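Local coordinates for protein putative marr-family transcriptional repressor (Streptomyces coelicolor, PDB 3ZPL) that binds DNA through winged-helix motifs as a MarR-family transcriptional regulator, probably acting as a repressor, at the interface of chains A and B. Residues are numbered along the deposited sequence; one frame, centred on the assembly and turned at random. Chains: chain A/B, Putative marr-family transcriptional repressor.

The interface of chains A and B. Residues chain A 29, 32-33, 37, 153, 157; chain B 33, 37, 40, 153, 157.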
loop_
_atom_site.group_PDB
_atom_site.type_symbol
_atom_site.label_atom_id
_atom_site.label_comp_id
_atom_site.label_asym_id
_atom_site.label_seq_id
_atom_site.Cartn_x
_atom_site.Cartn_y
_atom_site.Cartn_z
ATOM N N VAL A 29 -15.147 3.995 -6.677
ATOM C CA VAL A 29 -14.410 4.638 -5.586
ATOM C C VAL A 29 -13.283 3.705 -5.174
ATOM O O VAL A 29 -12.126 4.109 -5.128
ATOM C CB VAL A 29 -15.322 4.937 -4.373
ATOM C CG1 VAL A 29 -14.501 5.273 -3.132
ATOM C CG2 VAL A 29 -16.274 6.082 -4.709
ATOM N N SER A 32 -10.390 3.457 -7.661
ATOM C CA SER A 32 -9.525 4.629 -7.676
ATOM C C SER A 32 -8.723 4.750 -6.378
ATOM O O SER A 32 -7.600 5.253 -6.392
ATOM C CB SER A 32 -10.321 5.891 -8.003
ATOM O OG SER A 32 -11.264 6.159 -7.009
ATOM N N TYR A 33 -9.258 4.233 -5.275
ATOM C CA TYR A 33 -8.447 4.086 -4.063
ATOM C C TYR A 33 -7.252 3.164 -4.319
ATOM O O TYR A 33 -6.109 3.552 -4.120
ATOM C CB TYR A 33 -9.245 3.560 -2.883
ATOM C CG TYR A 33 -8.356 3.256 -1.704
ATOM C CD1 TYR A 33 -7.885 4.274 -0.881
ATOM C CD2 TYR A 33 -7.939 1.949 -1.437
ATOM C CE1 TYR A 33 -7.045 4.007 0.188
ATOM C CE2 TYR A 33 -7.096 1.671 -0.376
ATOM C CZ TYR A 33 -6.649 2.704 0.435
ATOM O OH TYR A 33 -5.811 2.447 1.506
ATOM N N ALA A 37 -3.294 4.425 -4.078
ATOM C CA ALA A 37 -2.419 3.843 -3.071
ATOM C C ALA A 37 -1.248 3.112 -3.701
ATOM O O ALA A 37 -0.108 3.248 -3.245
ATOM C CB ALA A 37 -3.209 2.903 -2.174
ATOM N N LEU A 153 -10.157 13.891 3.933
ATOM C CA LEU A 153 -9.266 12.725 3.840
ATOM C C LEU A 153 -8.911 12.150 5.209
ATOM O O LEU A 153 -9.016 10.943 5.428
ATOM C CB LEU A 153 -7.967 13.122 3.140
ATOM C CG LEU A 153 -6.855 12.085 2.956
ATOM C CD1 LEU A 153 -7.386 10.817 2.334
ATOM C CD2 LEU A 153 -5.717 12.636 2.110
ATOM N N MET A 157 -9.741 8.428 6.626
ATOM C CA MET A 157 -8.757 7.389 6.863
ATOM C C MET A 157 -8.745 7.006 8.338
ATOM O O MET A 157 -8.620 5.838 8.661
ATOM C CB MET A 157 -7.381 7.820 6.370
ATOM C CG MET A 157 -7.304 8.074 4.864
ATOM S SD MET A 157 -7.913 6.738 3.816
ATOM C CE MET A 157 -6.550 5.588 3.712
ATOM N N TYR B 33 -3.695 8.519 6.987
ATOM C CA TYR B 33 -3.685 7.846 5.697
ATOM C C TYR B 33 -2.748 6.642 5.729
ATOM O O TYR B 33 -3.167 5.522 5.428
ATOM C CB TYR B 33 -3.278 8.772 4.549
ATOM C CG TYR B 33 -3.105 8.001 3.258
ATOM C CD1 TYR B 33 -4.207 7.615 2.496
ATOM C CD2 TYR B 33 -1.841 7.628 2.813
ATOM C CE1 TYR B 33 -4.055 6.887 1.314
ATOM C CE2 TYR B 33 -1.673 6.902 1.638
ATOM C CZ TYR B 33 -2.781 6.533 0.888
ATOM O OH TYR B 33 -2.615 5.815 -0.275
ATOM N N ALA B 37 -4.024 2.741 5.188
ATOM C CA ALA B 37 -3.586 2.004 4.001
ATOM C C ALA B 37 -2.789 0.766 4.377
ATOM O O ALA B 37 -3.010 -0.319 3.815
ATOM C CB ALA B 37 -2.764 2.883 3.093
ATOM N N LEU B 40 -5.269 -1.754 5.872
ATOM C CA LEU B 40 -6.132 -2.352 4.831
ATOM C C LEU B 40 -5.411 -3.404 3.981
ATOM O O LEU B 40 -5.867 -4.522 3.861
ATOM C CB LEU B 40 -6.696 -1.276 3.906
ATOM C CG LEU B 40 -8.183 -0.937 4.055
ATOM C CD1 LEU B 40 -8.542 0.154 3.053
ATOM C CD2 LEU B 40 -9.061 -2.159 3.856
ATOM N N LEU B 153 -14.155 10.558 -0.933
ATOM C CA LEU B 153 -13.011 9.646 -1.082
ATOM C C LEU B 153 -12.604 9.444 -2.543
ATOM O O LEU B 153 -11.430 9.558 -2.890
ATOM C CB LEU B 153 -13.360 8.283 -0.498
ATOM C CG LEU B 153 -12.329 7.159 -0.548
ATOM C CD1 LEU B 153 -10.996 7.608 -0.023
ATOM C CD2 LEU B 153 -12.796 5.939 0.237
ATOM N N MET B 157 -9.076 10.385 -4.271
ATOM C CA MET B 157 -8.085 9.424 -4.737
ATOM C C MET B 157 -7.851 9.571 -6.238
ATOM O O MET B 157 -6.719 9.509 -6.686
ATOM C CB MET B 157 -8.475 8.000 -4.357
ATOM C CG MET B 157 -8.557 7.763 -2.852
ATOM S SD MET B 157 -7.069 8.211 -1.918
ATOM C CE MET B 157 -7.711 7.965 -0.270
#
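A:Tyr33 and B:Met157 run alongside each other with the same heading in the helical dimer interface of this MarR-family regulator, a worked example of how MarR-family winged-helix proteins pair through helices apart from their wings. Helices 24-52 and 147-164 of chain A meet helices 24-51 and 147-164 of chain B about a two-fold axis. The tightly packed part is built from tyrosine and methionine. With CG anti to the backbone N (chi1 173°), A:Tyr33 sends its ring across the boundary, and the methyl CE of B:Met157 meets the ring edge in plane, 3.7 Å from CD1. The ring tip goes further: the phenol OH of A:Tyr33 rests 3.5 Å from CB of B:Ala37, a packing contact in a patch where no N or O of one chain comes within bonding distance of the other, while CD1 of B:Leu40 stands 4.0 Å from ring atom CE2. In the twin contact, with B:Tyr33, A:Met157 bends at chi3 (-82°) whereas B:Met157 is extended there (173°); the methyls are modelled pointing differently, a difference of limited weight at this resolution. An alanine in place of A:Tyr33 would probably open a gap between B:Met157 and B:Leu40, leaving the methionine methyl freer to turn. Looser contact lies toward A:Val29, of whose surface chain B hides 16 Å², against 78 Å² for A:Tyr33; its CG1 meets B:Leu153 crosswise, 3.8 Å from CD2. Nearby, A:Ser32 turns its hydroxyl OG back to the carbonyl O of A:Val29 (2.9 Å), a bond within its own helix.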